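Local coordinates for protein 8-demethyl-8-aminoriboflavin-5'-phosphate synthase (Streptomyces davawensis, PDB 5MLD) that replaces the C-8 methyl group of riboflavin-5'-phosphate with an amino group taken from glutamate, a step in the biosynthesis of the antibiotic roseoflavin, at residues G153-P158 with T206-D211; A82-I87 with A194-L199; A162-P167 with P172-G177; S19-L24 with A88-L93. All coordinates share one frame; numbering follows the deposited sequence.

Contact 1 of 4, residues G153-P158 with T206-D211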
loop_
_atom_site.group_PDB
_atom_site.type_symbol
_atom_site.label_atom_id
_atom_site.label_comp_id
_atom_site.label_asym_id
_atom_site.label_seq_id
_atom_site.Cartn_x
_atom_site.Cartn_y
_atom_site.Cartn_z
ATOM N N GLY A 153 -16.912 -10.839 3.164
ATOM C CA GLY A 153 -17.662 -11.943 2.598
ATOM C C GLY A 153 -17.664 -12.012 1.087
ATOM O O GLY A 153 -18.164 -12.994 0.525
ATOM N N TYR A 154 -17.113 -10.995 0.416
ATOM C CA TYR A 154 -17.085 -10.968 -1.040
ATOM C C TYR A 154 -16.020 -11.898 -1.600
ATOM O O TYR A 154 -14.915 -12.004 -1.065
ATOM C CB TYR A 154 -16.830 -9.540 -1.552
ATOM C CG TYR A 154 -18.027 -8.642 -1.387
ATOM C CD1 TYR A 154 -19.015 -8.591 -2.364
ATOM C CD2 TYR A 154 -18.164 -7.835 -0.257
ATOM C CE1 TYR A 154 -20.125 -7.784 -2.212
ATOM C CE2 TYR A 154 -19.275 -7.022 -0.099
ATOM C CZ TYR A 154 -20.253 -7.009 -1.085
ATOM O OH TYR A 154 -21.365 -6.214 -0.938
ATOM N N SER A 155 -16.356 -12.555 -2.704
ATOM C CA SER A 155 -15.394 -13.303 -3.501
ATOM C C SER A 155 -14.965 -12.457 -4.689
ATOM O O SER A 155 -15.763 -11.697 -5.250
ATOM C CB SER A 155 -15.991 -14.618 -4.006
ATOM O OG SER A 155 -16.375 -15.435 -2.918
ATOM N N VAL A 156 -13.706 -12.597 -5.079
ATOM C CA VAL A 156 -13.126 -11.784 -6.135
ATOM C C VAL A 156 -12.676 -12.723 -7.245
ATOM O O VAL A 156 -11.812 -13.577 -7.018
ATOM C CB VAL A 156 -11.954 -10.938 -5.614
ATOM C CG1 VAL A 156 -11.456 -9.972 -6.699
ATOM C CG2 VAL A 156 -12.397 -10.166 -4.376
ATOM N N PRO A 157 -13.227 -12.606 -8.448
ATOM C CA PRO A 157 -12.770 -13.419 -9.565
ATOM C C PRO A 157 -11.439 -12.901 -10.075
ATOM O O PRO A 157 -10.978 -11.840 -9.626
ATOM C CB PRO A 157 -13.884 -13.229 -10.609
ATOM C CG PRO A 157 -14.405 -11.851 -10.332
ATOM C CD PRO A 157 -14.200 -11.576 -8.860
ATOM N N PRO A 158 -10.782 -13.607 -10.991
ATOM C CA PRO A 158 -9.589 -13.039 -11.626
ATOM C C PRO A 158 -9.954 -11.846 -12.483
ATOM O O PRO A 158 -11.078 -11.727 -12.980
ATOM C CB PRO A 158 -9.063 -14.181 -12.499
ATOM C CG PRO A 158 -10.278 -14.997 -12.786
ATOM C CD PRO A 158 -11.080 -14.952 -11.517
ATOM N N THR A 206 -24.275 -22.584 -5.831
ATOM C CA THR A 206 -23.516 -23.373 -4.855
ATOM C C THR A 206 -22.821 -22.431 -3.883
ATOM O O THR A 206 -21.602 -22.227 -3.958
ATOM C CB THR A 206 -22.509 -24.300 -5.545
ATOM O OG1 THR A 206 -21.426 -23.530 -6.077
ATOM C CG2 THR A 206 -23.164 -25.035 -6.692
ATOM N N PRO A 207 -23.565 -21.842 -2.949
ATOM C CA PRO A 207 -22.951 -20.931 -1.979
ATOM C C PRO A 207 -21.970 -21.655 -1.071
ATOM O O PRO A 207 -22.006 -22.879 -0.929
ATOM C CB PRO A 207 -24.147 -20.404 -1.186
ATOM C CG PRO A 207 -25.196 -21.469 -1.339
ATOM C CD PRO A 207 -25.015 -21.980 -2.736
ATOM N N TYR A 208 -21.078 -20.874 -0.453
ATOM C CA TYR A 208 -20.244 -21.411 0.617
ATOM C C TYR A 208 -21.150 -22.009 1.685
ATOM O O TYR A 208 -22.201 -21.443 2.003
ATOM C CB TYR A 208 -19.347 -20.320 1.229
ATOM C CG TYR A 208 -18.356 -19.724 0.251
ATOM C CD1 TYR A 208 -17.159 -20.374 -0.049
ATOM C CD2 TYR A 208 -18.621 -18.516 -0.390
ATOM C CE1 TYR A 208 -16.258 -19.835 -0.961
ATOM C CE2 TYR A 208 -17.738 -17.978 -1.298
ATOM C CZ TYR A 208 -16.559 -18.627 -1.581
ATOM O OH TYR A 208 -15.680 -18.084 -2.496
ATOM N N THR A 209 -20.767 -23.183 2.199
ATOM C CA THR A 209 -21.467 -23.818 3.311
ATOM C C THR A 209 -20.702 -23.678 4.615
ATOM O O THR A 209 -21.118 -24.242 5.630
ATOM C CB THR A 209 -21.724 -25.308 3.023
ATOM O OG1 THR A 209 -20.481 -25.978 2.776
ATOM C CG2 THR A 209 -22.646 -25.466 1.825
ATOM N N THR A 210 -19.595 -22.942 4.597
ATOM C CA THR A 210 -18.767 -22.750 5.778
ATOM C C THR A 210 -19.595 -22.228 6.936
ATOM O O THR A 210 -20.364 -21.277 6.782
ATOM C CB THR A 210 -17.642 -21.755 5.474
ATOM O OG1 THR A 210 -16.949 -22.158 4.290
ATOM C CG2 THR A 210 -16.666 -21.677 6.652
ATOM N N ASP A 211 -19.430 -22.862 8.099
ATOM C CA ASP A 211 -20.057 -22.444 9.352
ATOM C C ASP A 211 -18.985 -21.712 10.159
ATOM O O ASP A 211 -18.134 -22.340 10.795
ATOM C CB ASP A 211 -20.609 -23.668 10.082
ATOM C CG ASP A 211 -21.304 -23.332 11.397
ATOM O OD1 ASP A 211 -21.020 -22.276 12.015
ATOM O OD2 ASP A 211 -22.139 -24.160 11.829
#

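Contact 2 of 4, residues A82-I87 with A194-L199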
loop_
_atom_site.group_PDB
_atom_site.type_symbol
_atom_site.label_atom_id
_atom_site.label_comp_id
_atom_site.label_asym_id
_atom_site.label_seq_id
_atom_site.Cartn_x
_atom_site.Cartn_y
_atom_site.Cartn_z
ATOM N N ALA A 82 -27.724 -6.746 -3.451
ATOM C CA ALA A 82 -26.990 -6.885 -4.700
ATOM C C ALA A 82 -26.105 -8.126 -4.661
ATOM O O ALA A 82 -25.407 -8.377 -3.673
ATOM C CB ALA A 82 -26.144 -5.644 -4.964
ATOM N N ASP A 83 -26.131 -8.895 -5.747
ATOM C CA ASP A 83 -25.276 -10.067 -5.849
ATOM C C ASP A 83 -23.862 -9.687 -6.254
ATOM O O ASP A 83 -22.905 -10.372 -5.870
ATOM C CB ASP A 83 -25.892 -11.051 -6.841
ATOM C CG ASP A 83 -27.341 -11.328 -6.521
ATOM O OD1 ASP A 83 -27.567 -12.098 -5.567
ATOM O OD2 ASP A 83 -28.247 -10.756 -7.183
ATOM N N ILE A 84 -23.716 -8.597 -7.005
ATOM C CA ILE A 84 -22.414 -8.069 -7.391
ATOM C C ILE A 84 -22.336 -6.633 -6.881
ATOM O O ILE A 84 -23.282 -5.858 -7.059
ATOM C CB ILE A 84 -22.208 -8.114 -8.916
ATOM C CG1 ILE A 84 -22.220 -9.558 -9.442
ATOM C CG2 ILE A 84 -20.886 -7.470 -9.270
ATOM C CD1 ILE A 84 -22.434 -9.646 -10.918
ATOM N N LEU A 85 -21.223 -6.292 -6.228
ATOM C CA LEU A 85 -20.937 -4.924 -5.805
ATOM C C LEU A 85 -19.724 -4.440 -6.589
ATOM O O LEU A 85 -18.648 -5.028 -6.494
ATOM C CB LEU A 85 -20.668 -4.848 -4.298
ATOM C CG LEU A 85 -20.306 -3.425 -3.837
ATOM C CD1 LEU A 85 -21.511 -2.509 -3.991
ATOM C CD2 LEU A 85 -19.820 -3.389 -2.404
ATOM N N VAL A 86 -19.910 -3.423 -7.413
ATOM C CA VAL A 86 -18.801 -2.810 -8.130
ATOM C C VAL A 86 -18.575 -1.449 -7.509
ATOM O O VAL A 86 -19.435 -0.564 -7.628
ATOM C CB VAL A 86 -19.083 -2.671 -9.628
ATOM C CG1 VAL A 86 -17.900 -1.969 -10.304
ATOM C CG2 VAL A 86 -19.387 -4.043 -10.251
ATOM N N ILE A 87 -17.421 -1.257 -6.877
ATOM C CA ILE A 87 -17.022 0.086 -6.464
ATOM C C ILE A 87 -16.369 0.758 -7.664
ATOM O O ILE A 87 -15.428 0.219 -8.256
ATOM C CB ILE A 87 -16.065 0.053 -5.264
ATOM C CG1 ILE A 87 -16.676 -0.679 -4.057
ATOM C CG2 ILE A 87 -15.636 1.490 -4.914
ATOM C CD1 ILE A 87 -17.874 -0.001 -3.457
ATOM N N ALA A 194 -17.387 -10.127 -17.475
ATOM C CA ALA A 194 -17.561 -11.549 -17.768
ATOM C C ALA A 194 -17.278 -12.401 -16.534
ATOM O O ALA A 194 -18.034 -13.334 -16.224
ATOM C CB ALA A 194 -16.657 -11.962 -18.928
ATOM N N ASN A 195 -16.211 -12.082 -15.805
ATOM C CA ASN A 195 -15.790 -12.941 -14.698
ATOM C C ASN A 195 -16.633 -12.723 -13.441
ATOM O O ASN A 195 -17.004 -13.697 -12.776
ATOM C CB ASN A 195 -14.303 -12.715 -14.384
ATOM C CG ASN A 195 -13.373 -13.261 -15.449
ATOM O OD1 ASN A 195 -13.781 -14.021 -16.328
ATOM N ND2 ASN A 195 -12.102 -12.892 -15.357
ATOM N N THR A 196 -16.961 -11.465 -13.087
ATOM C CA THR A 196 -17.860 -11.265 -11.947
ATOM C C THR A 196 -19.221 -11.888 -12.205
ATOM O O THR A 196 -19.846 -12.421 -11.284
ATOM C CB THR A 196 -18.041 -9.784 -11.615
ATOM O OG1 THR A 196 -18.509 -9.074 -12.777
ATOM C CG2 THR A 196 -16.721 -9.202 -11.162
ATOM N N SER A 197 -19.713 -11.794 -13.438
ATOM C CA SER A 197 -21.017 -12.377 -13.761
ATOM C C SER A 197 -21.003 -13.893 -13.591
ATOM O O SER A 197 -21.937 -14.471 -13.017
ATOM C CB SER A 197 -21.423 -12.005 -15.182
ATOM O OG SER A 197 -21.575 -10.597 -15.299
ATOM N N HIS A 198 -19.961 -14.552 -14.106
ATOM C CA HIS A 198 -19.857 -16.002 -13.965
ATOM C C HIS A 198 -19.805 -16.410 -12.498
ATOM O O HIS A 198 -20.545 -17.297 -12.052
ATOM C CB HIS A 198 -18.622 -16.524 -14.700
ATOM C CG HIS A 198 -18.439 -18.002 -14.555
ATOM N ND1 HIS A 198 -19.170 -18.913 -15.289
ATOM C CD2 HIS A 198 -17.643 -18.728 -13.733
ATOM C CE1 HIS A 198 -18.813 -20.138 -14.943
ATOM N NE2 HIS A 198 -17.895 -20.055 -13.995
ATOM N N LEU A 199 -18.931 -15.771 -11.724
ATOM C CA LEU A 199 -18.804 -16.171 -10.328
ATOM C C LEU A 199 -20.082 -15.899 -9.546
ATOM O O LEU A 199 -20.421 -16.656 -8.624
ATOM C CB LEU A 199 -17.606 -15.460 -9.705
ATOM C CG LEU A 199 -17.224 -15.792 -8.266
ATOM C CD1 LEU A 199 -16.918 -17.277 -8.123
ATOM C CD2 LEU A 199 -16.009 -14.988 -7.855
#

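Contact 3 of 4, residues A162-P167 with P172-G177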
loop_
_atom_site.group_PDB
_atom_site.type_symbol
_atom_site.label_atom_id
_atom_site.label_comp_id
_atom_site.label_asym_id
_atom_site.label_seq_id
_atom_site.Cartn_x
_atom_site.Cartn_y
_atom_site.Cartn_z
ATOM N N ALA A 162 -10.825 -3.113 -13.281
ATOM C CA ALA A 162 -10.575 -2.407 -14.532
ATOM C C ALA A 162 -10.389 -0.919 -14.255
ATOM O O ALA A 162 -11.023 -0.368 -13.354
ATOM C CB ALA A 162 -11.728 -2.602 -15.513
ATOM N N TYR A 163 -9.534 -0.261 -15.043
ATOM C CA TYR A 163 -9.114 1.085 -14.672
ATOM C C TYR A 163 -8.604 1.830 -15.897
ATOM O O TYR A 163 -8.275 1.229 -16.925
ATOM C CB TYR A 163 -8.035 1.036 -13.573
ATOM C CG TYR A 163 -6.800 0.302 -14.018
ATOM C CD1 TYR A 163 -6.698 -1.067 -13.868
ATOM C CD2 TYR A 163 -5.742 0.973 -14.621
ATOM C CE1 TYR A 163 -5.597 -1.747 -14.297
ATOM C CE2 TYR A 163 -4.616 0.295 -15.049
ATOM C CZ TYR A 163 -4.560 -1.073 -14.893
ATOM O OH TYR A 163 -3.469 -1.789 -15.316
ATOM N N TRP A 164 -8.539 3.158 -15.762
ATOM C CA TRP A 164 -7.862 4.021 -16.714
ATOM C C TRP A 164 -6.885 4.912 -15.956
ATOM O O TRP A 164 -7.199 5.412 -14.879
ATOM C CB TRP A 164 -8.856 4.899 -17.500
ATOM C CG TRP A 164 -8.187 5.743 -18.574
ATOM C CD1 TRP A 164 -8.004 5.402 -19.881
ATOM C CD2 TRP A 164 -7.633 7.057 -18.418
ATOM N NE1 TRP A 164 -7.361 6.409 -20.552
ATOM C CE2 TRP A 164 -7.133 7.450 -19.680
ATOM C CE3 TRP A 164 -7.524 7.944 -17.340
ATOM C CZ2 TRP A 164 -6.513 8.691 -19.894
ATOM C CZ3 TRP A 164 -6.909 9.183 -17.547
ATOM C CH2 TRP A 164 -6.412 9.546 -18.816
ATOM N N LEU A 165 -5.704 5.090 -16.527
ATOM C CA LEU A 165 -4.705 6.033 -16.049
ATOM C C LEU A 165 -4.014 6.632 -17.260
ATOM O O LEU A 165 -3.806 5.944 -18.264
ATOM C CB LEU A 165 -3.621 5.367 -15.165
ATOM C CG LEU A 165 -4.060 4.545 -13.953
ATOM C CD1 LEU A 165 -2.801 3.834 -13.475
ATOM C CD2 LEU A 165 -4.680 5.416 -12.884
ATOM N N GLY A 166 -3.643 7.908 -17.163
ATOM C CA GLY A 166 -2.705 8.469 -18.109
ATOM C C GLY A 166 -1.249 8.249 -17.693
ATOM O O GLY A 166 -0.950 7.523 -16.734
ATOM N N PRO A 167 -0.312 8.845 -18.429
ATOM C CA PRO A 167 1.103 8.743 -18.052
ATOM C C PRO A 167 1.405 9.563 -16.802
ATOM O O PRO A 167 0.592 10.350 -16.339
ATOM C CB PRO A 167 1.821 9.313 -19.276
ATOM C CG PRO A 167 0.874 10.359 -19.766
ATOM C CD PRO A 167 -0.522 9.798 -19.540
ATOM N N PRO A 172 -4.439 15.290 -18.479
ATOM C CA PRO A 172 -5.844 15.320 -18.053
ATOM C C PRO A 172 -6.437 13.931 -17.783
ATOM O O PRO A 172 -5.713 12.933 -17.853
ATOM C CB PRO A 172 -6.535 15.959 -19.248
ATOM C CG PRO A 172 -5.718 15.456 -20.419
ATOM C CD PRO A 172 -4.299 15.554 -19.923
ATOM N N GLY A 173 -7.727 13.883 -17.463
ATOM C CA GLY A 173 -8.399 12.647 -17.123
ATOM C C GLY A 173 -8.955 11.882 -18.308
ATOM O O GLY A 173 -8.646 12.150 -19.471
ATOM N N TYR A 174 -9.830 10.929 -17.977
ATOM C CA TYR A 174 -10.386 9.982 -18.941
ATOM C C TYR A 174 -11.033 10.676 -20.136
ATOM O O TYR A 174 -10.909 10.207 -21.272
ATOM C CB TYR A 174 -11.401 9.126 -18.202
ATOM C CG TYR A 174 -12.150 8.055 -18.963
ATOM C CD1 TYR A 174 -11.678 6.740 -18.998
ATOM C CD2 TYR A 174 -13.380 8.328 -19.550
ATOM C CE1 TYR A 174 -12.393 5.739 -19.655
ATOM C CE2 TYR A 174 -14.100 7.335 -20.213
ATOM C CZ TYR A 174 -13.595 6.039 -20.256
ATOM O OH TYR A 174 -14.312 5.034 -20.904
ATOM N N ILE A 175 -11.722 11.796 -19.904
ATOM C CA ILE A 175 -12.496 12.436 -20.973
ATOM C C ILE A 175 -11.568 13.065 -22.007
ATOM O O ILE A 175 -11.558 12.665 -23.180
ATOM C CB ILE A 175 -13.487 13.458 -20.391
ATOM C CG1 ILE A 175 -14.591 12.717 -19.635
ATOM C CG2 ILE A 175 -14.097 14.319 -21.504
ATOM C CD1 ILE A 175 -15.522 13.620 -18.843
ATOM N N GLU A 176 -10.760 14.046 -21.591
ATOM C CA GLU A 176 -9.821 14.653 -22.530
ATOM C C GLU A 176 -8.778 13.666 -23.019
ATOM O O GLU A 176 -8.260 13.820 -24.135
ATOM C CB GLU A 176 -9.117 15.855 -21.895
ATOM C CG GLU A 176 -9.842 17.155 -22.108
ATOM C CD GLU A 176 -9.096 18.338 -21.511
ATOM O OE1 GLU A 176 -8.056 18.114 -20.854
ATOM O OE2 GLU A 176 -9.540 19.487 -21.727
ATOM N N GLY A 177 -8.443 12.662 -22.205
ATOM C CA GLY A 177 -7.466 11.664 -22.566
ATOM C C GLY A 177 -7.984 10.574 -23.477
ATOM O O GLY A 177 -7.226 9.679 -23.860
HETATM O O HOH W 1 -6.938 6.920 -23.313
#

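Contact 4 of 4, residues S19-L24 with A88-L93. With 8DP (8-demethyl-8-aminoriboflavin-5'-phosphate), chain I.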
loop_
_atom_site.group_PDB
_atom_site.type_symbol
_atom_site.label_atom_id
_atom_site.label_comp_id
_atom_site.label_asym_id
_atom_site.label_seq_id
_atom_site.Cartn_x
_atom_site.Cartn_y
_atom_site.Cartn_z
ATOM N N SER A 19 -18.494 13.263 -14.565
ATOM C CA SER A 19 -17.517 12.456 -13.842
ATOM C C SER A 19 -16.679 11.639 -14.820
ATOM O O SER A 19 -17.233 10.973 -15.706
ATOM C CB SER A 19 -18.236 11.535 -12.833
ATOM O OG SER A 19 -17.477 10.374 -12.493
ATOM N N GLN A 20 -15.348 11.696 -14.655
ATOM C CA GLN A 20 -14.443 10.855 -15.445
ATOM C C GLN A 20 -14.758 9.374 -15.232
ATOM O O GLN A 20 -14.815 8.592 -16.190
ATOM C CB GLN A 20 -12.972 11.137 -15.073
ATOM C CG GLN A 20 -12.549 12.623 -14.969
ATOM C CD GLN A 20 -12.581 13.355 -16.295
ATOM O OE1 GLN A 20 -11.979 12.915 -17.281
ATOM N NE2 GLN A 20 -13.299 14.483 -16.330
ATOM N N THR A 21 -14.937 8.977 -13.970
ATOM C CA THR A 21 -15.159 7.576 -13.625
ATOM C C THR A 21 -16.433 7.049 -14.263
ATOM O O THR A 21 -16.504 5.868 -14.635
ATOM C CB THR A 21 -15.251 7.414 -12.104
ATOM O OG1 THR A 21 -14.144 8.070 -11.488
ATOM C CG2 THR A 21 -15.210 5.944 -11.717
ATOM N N GLN A 22 -17.441 7.916 -14.400
ATOM C CA GLN A 22 -18.711 7.515 -14.995
ATOM C C GLN A 22 -18.522 6.938 -16.393
ATOM O O GLN A 22 -19.332 6.114 -16.836
ATOM C CB GLN A 22 -19.662 8.720 -15.025
ATOM C CG GLN A 22 -21.079 8.393 -15.518
ATOM C CD GLN A 22 -21.823 7.482 -14.557
ATOM O OE1 GLN A 22 -21.607 7.530 -13.348
ATOM N NE2 GLN A 22 -22.702 6.641 -15.095
ATOM N N GLY A 23 -17.468 7.360 -17.107
ATOM C CA GLY A 23 -17.191 6.780 -18.412
ATOM C C GLY A 23 -16.960 5.280 -18.358
ATOM O O GLY A 23 -17.435 4.543 -19.220
ATOM N N LEU A 24 -16.239 4.804 -17.337
ATOM C CA LEU A 24 -16.055 3.360 -17.187
ATOM C C LEU A 24 -17.374 2.666 -16.835
ATOM O O LEU A 24 -17.661 1.569 -17.341
ATOM C CB LEU A 24 -14.987 3.067 -16.124
ATOM C CG LEU A 24 -13.544 3.390 -16.518
ATOM C CD1 LEU A 24 -13.201 4.855 -16.182
ATOM C CD2 LEU A 24 -12.569 2.409 -15.889
ATOM N N ALA A 88 -16.876 1.919 -8.042
ATOM C CA ALA A 88 -16.342 2.643 -9.192
ATOM C C ALA A 88 -15.781 3.943 -8.637
ATOM O O ALA A 88 -16.528 4.901 -8.413
ATOM C CB ALA A 88 -17.406 2.881 -10.257
ATOM N N THR A 89 -14.473 3.977 -8.423
ATOM C CA THR A 89 -13.941 5.080 -7.654
ATOM C C THR A 89 -12.882 5.845 -8.434
ATOM O O THR A 89 -12.015 5.247 -9.084
ATOM C CB THR A 89 -13.349 4.588 -6.314
ATOM O OG1 THR A 89 -12.911 5.719 -5.552
ATOM C CG2 THR A 89 -12.179 3.604 -6.523
ATOM N N PRO A 90 -12.929 7.173 -8.395
ATOM C CA PRO A 90 -11.731 7.944 -8.722
ATOM C C PRO A 90 -10.654 7.626 -7.698
ATOM O O PRO A 90 -10.927 7.111 -6.609
ATOM C CB PRO A 90 -12.192 9.404 -8.610
ATOM C CG PRO A 90 -13.666 9.374 -8.446
ATOM C CD PRO A 90 -14.030 8.022 -7.913
ATOM N N ILE A 91 -9.415 7.975 -8.036
ATOM C CA ILE A 91 -8.288 7.817 -7.119
ATOM C C ILE A 91 -7.964 9.166 -6.495
ATOM O O ILE A 91 -7.775 10.152 -7.217
ATOM C CB ILE A 91 -7.062 7.252 -7.847
ATOM C CG1 ILE A 91 -7.415 5.857 -8.390
ATOM C CG2 ILE A 91 -5.826 7.265 -6.897
ATOM C CD1 ILE A 91 -6.422 5.275 -9.395
ATOM N N THR A 92 -7.888 9.221 -5.159
ATOM C CA THR A 92 -7.367 10.422 -4.499
ATOM C C THR A 92 -6.342 10.004 -3.460
ATOM O O THR A 92 -6.617 9.124 -2.640
ATOM C CB THR A 92 -8.458 11.299 -3.835
ATOM O OG1 THR A 92 -9.119 10.604 -2.762
ATOM C CG2 THR A 92 -9.474 11.800 -4.854
ATOM N N LEU A 93 -5.180 10.669 -3.486
ATOM C CA LEU A 93 -4.085 10.415 -2.550
ATOM C C LEU A 93 -3.624 8.961 -2.603
ATOM O O LEU A 93 -3.284 8.382 -1.569
ATOM C CB LEU A 93 -4.476 10.779 -1.111
ATOM C CG LEU A 93 -5.374 12.005 -0.919
ATOM C CD1 LEU A 93 -5.874 12.049 0.500
ATOM C CD2 LEU A 93 -4.631 13.260 -1.296
HETATM C C4 8DP I . -8.248 11.952 -10.095
HETATM C C5 8DP I . -6.964 12.789 -10.124
HETATM C C8 8DP I . -7.776 15.105 -6.639
HETATM N N3 8DP I . -5.008 12.013 -6.357
HETATM C C2 8DP I . -10.327 11.997 -11.625
HETATM N N2 8DP I . -8.729 16.186 -6.671
HETATM N N1 8DP I . -6.255 12.541 -8.799
HETATM C C6 8DP I . -6.559 13.278 -7.702
HETATM O O6 8DP I . -9.436 13.977 -10.739
HETATM N N4 8DP I . -5.039 10.782 -9.777
HETATM C C12 8DP I . -5.909 13.023 -6.474
HETATM C C13 8DP I . -5.351 11.533 -8.692
HETATM C C14 8DP I . -4.732 11.267 -7.463
HETATM C C15 8DP I . -3.807 10.216 -7.412
HETATM C C16 8DP I . -4.163 9.802 -9.682
HETATM C C1 8DP I . -11.777 12.470 -11.478
HETATM C C3 8DP I . -9.588 12.621 -10.440
HETATM C C7 8DP I . -7.484 14.349 -7.793
HETATM C C9 8DP I . -7.114 14.821 -5.410
HETATM O O1 8DP I . -15.231 10.695 -11.503
HETATM P P1 8DP I . -14.275 11.884 -11.268
HETATM O O2 8DP I . -14.544 12.987 -12.350
HETATM O O3 8DP I . -14.426 12.462 -9.867
HETATM O O4 8DP I . -12.760 11.365 -11.484
HETATM O O5 8DP I . -10.314 10.613 -11.657
HETATM O O7 8DP I . -8.258 10.743 -9.797
HETATM C C10 8DP I . -7.410 15.626 -4.163
HETATM C C11 8DP I . -6.207 13.794 -5.340
HETATM O O8 8DP I . -3.160 9.887 -6.221
HETATM N N5 8DP I . -3.550 9.508 -8.519
HETATM O O9 8DP I . -3.831 8.994 -10.798
#

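Contact 1 of 4, residues G153-P158 with T206-D211
A single buried hydrogen bond between two hydroxyls, S155 to Y208, makes this contact in the flavodoxin-like fold, where the short, weakly bonded strand 154-155 pairs with strand 125-132. Just before the strand, G153 ends helix 138-152 in a Schellman motif with positive phi, and the chain turns into the sheet. The other partner, 206-211, is irregular and links helix 183-205 to helix 212-220. Y208 is the donor: its OH gives its hydrogen to S155 OG, 2.8 Å away. With chi1 of S155 at -60°, OG lies opposite the carbonyl carbon and beside the backbone N, which directs it at the phenol. It reaches the ring close to the ring plane, and the contact is made at the edge rather than over a face. L203 of helix 183-205 packs against both partners. The backbone of Y208 is held as well, its N by N124 and its O by Q119. A subunit interface passes through the same place, for H198 of the second subunit meets the ring of Y208 with the planes inclined at about 45°. On the phenol itself, the ring carbon nearest the serine hydroxyl is Y208 CE2, 3.3 Å from S155 OG.

Contact 2 of 4, residues A82-I87 with A194-L199
With chi1 of I84 at -63° its CG1 stands opposite the carbonyl carbon and CG2 opposite the backbone N; chi2 of 163° then extends the longer branch, and CD1 reaches the helix while CG2 faces the side chain of T196. This is strand-to-helix packing in the flavodoxin-like alpha/beta fold: strand 84-92 belongs to the parallel core of the sheet, and helix 183-205 lies over one of its faces. The backbones stay well apart, with I84 CA 7.2 Å from T196 CA, and the isoleucine side chain bridges that distance. Its CD1 lies 3.8 Å from T196 O and 4.2 Å from S197 CA, so the longer branch rests on helix backbone, whereas the shorter one approaches the threonine with CG2 4.4 Å from T196 CB. No hydrogen bond crosses between the segments. The polar ends of the helix residues are satisfied by other partners: T196 OG1 bonds to Y32 OH of helix 20-34 and to M192 O one turn back, and S197 OG bonds to V193 O. Y32 also packs on I84, V86 and S197, and thus joins a second helix to the same buried cluster. Within the helix, the turn beneath the isoleucine is regular, with H198 N bonded to A194 O at 3.1 Å.

Contact 3 of 4, residues A162-P167 with P172-G177
Water 1 lies between W164 NE1 and G177 O, accepting from the indole at 2.8 Å and donating to G177 O at the same distance. It thereby ties strand 161-164, in the flavodoxin-like sheet, to the loop that leads on to helix 183-205. The water sits at the edge of the indole, in its plane, and leaves the two faces to packing. One face is taken by Y174, whose CA stands 3.8 Å from the centroid of the six-membered ring, 9° off its normal, in a CH-pi contact. The phenol turns its edge to the five-membered ring in a T-shaped stack with the planes at 82°, and W164 CG is 3.7 Å from Y174 CD1. On the opposite face lies G166 N. The loop turns back on itself, G177 N bonding to G173 O at 2.8 Å, and meets the benzo end of the indole with G173 C 3.5 Å from W164 CZ3. H182 makes a further edge-to-face pair with the tryptophan, and F227 of the second subunit packs against it. G173 lies close to Q20 and N134 of the FMN site, which places this aromatic cluster beside the flavin-binding pocket. At the indole edge, in plane, W164 CH2 is 3.6 Å from P172 O.

Contact 4 of 4, residues S19-L24 with A88-L93
T21 and P90 meet at about a right angle, the threonine hydroxyl packed against the proline ring with T21 OG1 3.3 Å from P90 CG. Chi1 of T21, -50°, turns OG1 to the phosphate and CG2 to the strand: OG1 donates to phosphate O1 of the bound 8-demethyl-8-aminoriboflavin-5'-phosphate (8DP) at 2.8 Å, while CG2 settles 3.7 Å from A88 O. The phosphate lies at the start of helix 20-34, as in flavodoxin-like proteins. T21 N also donates to O1, and S19 OG lies against it at a modelled distance too short to weigh; O2 accepts a hydrogen bond from Q20 N at 2.8 Å. The helix N-terminus would probably favour the phosphate's negative charge. S19 OG also caps the helix, accepting from Q22 N. Farther along, L93 N donates to 8DP N3 at 3.2 Å, so 88-93 follows the ligand from phosphate to flavin ring. Strand 84-92 lies between strands 4-9 and 125-132; the first helical turn, 20-24, runs at 141° to 88-92, with C132 packed against T21.

Overall arrangement
Contacts 2 and 4 use successive parts of strand 84-92, their centres 18 Å apart: one is covered by helix 183-205, the other meets the phosphate-binding start of helix 20-34. Only contact 4 holds the flavin directly. Contact 3 lies beside it, centres 9 Å apart, and I175 N is 2.9 Å from Q20 OE1 in a probable hydrogen bond, which links the tryptophan loop to a residue of the FMN site. Contact 1 is remote from that site, about 27 Å from contact 4 between centres, but touches contact 2 through P158 O and N195 ND2, 2.8 Å apart. All four contacts meet other subunits; contact 4 does so through Q20 and T92, so the flavin site itself borders the subunit interfaces.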